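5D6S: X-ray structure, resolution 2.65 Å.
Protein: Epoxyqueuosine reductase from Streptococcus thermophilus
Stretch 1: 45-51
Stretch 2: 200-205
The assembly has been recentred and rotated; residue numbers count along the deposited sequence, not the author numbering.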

ATOM      1  N   LYS A  45     -13.227   5.147  14.622  1.00 71.23           N
ATOM      2  CA  LYS A  45     -12.618   6.117  15.542  1.00 72.95           C
ATOM      3  C   LYS A  45     -12.698   7.479  14.908  1.00 80.35           C
ATOM      4  O   LYS A  45     -12.707   7.590  13.687  1.00 85.69           O
ATOM      5  CB  LYS A  45     -11.155   5.799  15.833  1.00 67.42           C
ATOM      6  CG  LYS A  45     -10.847   5.461  17.268  1.00 68.20           C
ATOM      7  CD  LYS A  45      -9.405   4.983  17.401  1.00 71.19           C
ATOM      8  CE  LYS A  45      -8.941   4.952  18.844  1.00 68.32           C
ATOM      9  NZ  LYS A  45      -8.427   6.279  19.248  1.00 71.98           N
ATOM     10  N   ILE A  46     -12.738   8.507  15.745  1.00 82.41           N
ATOM     11  CA  ILE A  46     -12.837   9.878  15.267  1.00 71.45           C
ATOM     12  C   ILE A  46     -12.122  10.792  16.226  1.00 71.03           C
ATOM     13  O   ILE A  46     -11.981  10.502  17.413  1.00 79.77           O
ATOM     14  CB  ILE A  46     -14.297  10.290  15.057  1.00 71.74           C
ATOM     15  CG1 ILE A  46     -14.386  11.656  14.394  1.00 69.73           C
ATOM     16  CG2 ILE A  46     -15.072  10.243  16.371  1.00 80.17           C
ATOM     17  CD1 ILE A  46     -15.703  11.863  13.676  1.00 70.19           C
ATOM     18  N   GLY A  47     -11.628  11.884  15.686  1.00 74.31           N
ATOM     19  CA  GLY A  47     -10.738  12.769  16.414  1.00 72.87           C
ATOM     20  C   GLY A  47     -10.959  14.177  15.896  1.00 74.93           C
ATOM     21  O   GLY A  47     -11.571  14.358  14.848  1.00 61.57           O
ATOM     22  N   PHE A  48     -10.484  15.167  16.657  1.00 75.67           N
ATOM     23  CA  PHE A  48     -10.665  16.567  16.308  1.00 66.98           C
ATOM     24  C   PHE A  48      -9.376  17.296  16.576  1.00 71.43           C
ATOM     25  O   PHE A  48      -8.641  16.979  17.505  1.00 68.14           O
ATOM     26  CB  PHE A  48     -11.798  17.191  17.116  1.00 67.00           C
ATOM     27  CG  PHE A  48     -13.118  16.504  16.935  1.00 64.78           C
ATOM     28  CD1 PHE A  48     -13.429  15.377  17.690  1.00 58.50           C
ATOM     29  CD2 PHE A  48     -14.037  16.958  15.993  1.00 61.09           C
ATOM     30  CE1 PHE A  48     -14.636  14.713  17.518  1.00 63.01           C
ATOM     31  CE2 PHE A  48     -15.252  16.299  15.822  1.00 68.23           C
ATOM     32  CZ  PHE A  48     -15.557  15.174  16.593  1.00 63.16           C
ATOM     33  N   THR A  49      -9.082  18.266  15.732  1.00 76.90           N
ATOM     34  CA  THR A  49      -7.880  19.057  15.914  1.00 79.12           C
ATOM     35  C   THR A  49      -8.065  20.372  15.186  1.00 79.78           C
ATOM     36  O   THR A  49      -9.000  20.548  14.410  1.00 66.98           O
ATOM     37  CB  THR A  49      -6.619  18.335  15.418  1.00 77.42           C
ATOM     38  OG1 THR A  49      -5.539  19.273  15.321  1.00 81.04           O
ATOM     39  CG2 THR A  49      -6.858  17.725  14.065  1.00 84.81           C
ATOM     40  N   THR A  50      -7.175  21.306  15.473  1.00 82.66           N
ATOM     41  CA  THR A  50      -7.290  22.633  14.901  1.00 82.20           C
ATOM     42  C   THR A  50      -6.857  22.574  13.447  1.00 79.57           C
ATOM     43  O   THR A  50      -6.164  21.641  13.022  1.00 83.88           O
ATOM     44  CB  THR A  50      -6.419  23.663  15.652  1.00 75.74           C
ATOM     45  OG1 THR A  50      -5.035  23.339  15.480  1.00 74.02           O
ATOM     46  CG2 THR A  50      -6.766  23.684  17.139  1.00 70.48           C
ATOM     47  N   ALA A  51      -7.262  23.589  12.703  1.00 70.75           N
ATOM     48  CA  ALA A  51      -6.711  23.854  11.390  1.00 63.85           C
ATOM     49  C   ALA A  51      -5.365  24.588  11.501  1.00 66.99           C
ATOM     50  O   ALA A  51      -4.969  25.298  10.576  1.00 65.46           O
ATOM     51  CB  ALA A  51      -7.690  24.677  10.581  1.00 66.13           C
ATOM     52  N   GLU A 200     -15.966  25.588  14.806  1.00 93.49           N
ATOM     53  CA  GLU A 200     -15.180  25.851  16.003  1.00 96.21           C
ATOM     54  C   GLU A 200     -15.473  24.685  16.918  1.00 82.52           C
ATOM     55  O   GLU A 200     -16.601  24.559  17.394  1.00 85.86           O
ATOM     56  CB  GLU A 200     -15.608  27.174  16.655  1.00103.02           C
ATOM     57  CG  GLU A 200     -14.491  27.896  17.387  1.00109.54           C
ATOM     58  CD  GLU A 200     -13.672  28.786  16.467  1.00116.53           C
ATOM     59  OE1 GLU A 200     -14.259  29.664  15.798  1.00102.48           O
ATOM     60  OE2 GLU A 200     -12.430  28.610  16.424  1.00135.25           O
ATOM     61  N   ILE A 201     -14.502  23.801  17.121  1.00 75.17           N
ATOM     62  CA  ILE A 201     -14.728  22.621  17.969  1.00 81.10           C
ATOM     63  C   ILE A 201     -13.545  22.323  18.866  1.00 86.31           C
ATOM     64  O   ILE A 201     -12.392  22.566  18.512  1.00 80.29           O
ATOM     65  CB  ILE A 201     -15.120  21.359  17.167  1.00 71.57           C
ATOM     66  CG1 ILE A 201     -16.457  21.597  16.444  1.00 74.15           C
ATOM     67  CG2 ILE A 201     -15.234  20.137  18.083  1.00 70.73           C
ATOM     68  CD1 ILE A 201     -16.925  20.457  15.563  1.00 80.23           C
ATOM     69  N   GLU A 202     -13.886  21.810  20.048  1.00 97.62           N
ATOM     70  CA  GLU A 202     -12.928  21.393  21.069  1.00110.75           C
ATOM     71  C   GLU A 202     -11.972  20.340  20.531  1.00 92.99           C
ATOM     72  O   GLU A 202     -12.411  19.224  20.242  1.00 93.88           O
ATOM     73  CB  GLU A 202     -13.674  20.792  22.278  1.00120.25           C
ATOM     74  CG  GLU A 202     -14.256  21.812  23.240  1.00123.82           C
ATOM     75  CD  GLU A 202     -13.195  22.390  24.152  1.00133.66           C
ATOM     76  OE1 GLU A 202     -12.649  21.626  24.975  1.00137.55           O
ATOM     77  OE2 GLU A 202     -12.908  23.602  24.048  1.00141.20           O
ATOM     78  N   PRO A 203     -10.675  20.683  20.407  1.00 80.58           N
ATOM     79  CA  PRO A 203      -9.716  19.650  20.033  1.00 86.92           C
ATOM     80  C   PRO A 203      -9.711  18.485  21.013  1.00 88.47           C
ATOM     81  O   PRO A 203      -9.871  18.693  22.212  1.00 98.19           O
ATOM     82  CB  PRO A 203      -8.370  20.387  20.055  1.00 78.26           C
ATOM     83  CG  PRO A 203      -8.723  21.807  19.773  1.00 75.79           C
ATOM     84  CD  PRO A 203     -10.062  22.027  20.420  1.00 75.74           C
ATOM     85  N   ASP A 204      -9.565  17.270  20.492  1.00 85.74           N
ATOM     86  CA  ASP A 204      -9.328  16.102  21.324  1.00 88.36           C
ATOM     87  C   ASP A 204      -7.903  16.159  21.891  1.00 80.33           C
ATOM     88  O   ASP A 204      -7.139  17.076  21.576  1.00 61.24           O
ATOM     89  CB  ASP A 204      -9.557  14.801  20.528  1.00 96.21           C
ATOM     90  CG  ASP A 204     -10.989  14.302  20.620  1.00102.49           C
ATOM     91  OD1 ASP A 204     -11.655  14.566  21.649  1.00118.12           O
ATOM     92  OD2 ASP A 204     -11.438  13.605  19.689  1.00 92.33           O
ATOM     93  N   GLN A 205      -7.559  15.167  22.709  1.00 77.51           N
ATOM     94  CA  GLN A 205      -6.350  15.221  23.507  1.00 84.57           C
ATOM     95  C   GLN A 205      -5.053  14.897  22.750  1.00 85.88           C
ATOM     96  O   GLN A 205      -4.190  15.759  22.588  1.00 92.04           O
ATOM     97  CB  GLN A 205      -6.481  14.291  24.727  1.00 99.89           C
ATOM     98  CG  GLN A 205      -7.306  14.860  25.872  1.00111.57           C
ATOM     99  CD  GLN A 205      -6.523  15.840  26.742  1.00118.26           C
ATOM    100  OE1 GLN A 205      -6.165  15.521  27.882  1.00139.94           O
ATOM    101  NE2 GLN A 205      -6.266  17.040  26.221  1.00112.91           N
TER

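Residues 45-50 form an extended strand, while residues 200-205 have no regular helix or strand. The two touching parts do not run side by side. Their end-to-end directions differ by 115°, so the second segment passes across the strand. The nearest CA atoms across the stretches are those of T49 and P203, 4.5 Å apart.

One hydrogen bond joins the stretches. D204 N donates to F48 O at 3.1 Å, with an N-H...acceptor angle of 151°. It is a backbone-to-backbone bond and does not depend on the side chain of either residue. P203 precedes the donor and has no amide hydrogen of its own. Its CA still lies 3.8 Å from F48 O, so the carbonyl meets the chain at both residues.

F48 has the largest covered area in the contact. Its CB points toward the second stretch, and chi1 is in the m well. The ring reaches I201, with F48 CD2 and I201 CG2 4.0 Å apart in an apolar contact. I201 also directs its CB toward the strand. F48 CD1 lies 3.3 Å from D204 OD2. This oxygen sits at the ring edge, near its plane, where the aromatic hydrogens point outward. The backbone of the second stretch also packs against F48, with E202 O 3.8 Å from F48 CB.

D204 OD2 also lies 3.5 Å from G47 CA. G47 has no side chain, and an ideal CB there would be 4.2 Å from the same oxygen. D204 OD1 is hydrogen-bonded elsewhere in the structure.

P203 also makes contact through its ring, with P203 CG 3.8 Å from T50 CG2. T49 points its CB away from the second stretch. Its hydroxyl makes a weak hydrogen bond within the strand, T49 OG1 to T50 O at 3.4 Å.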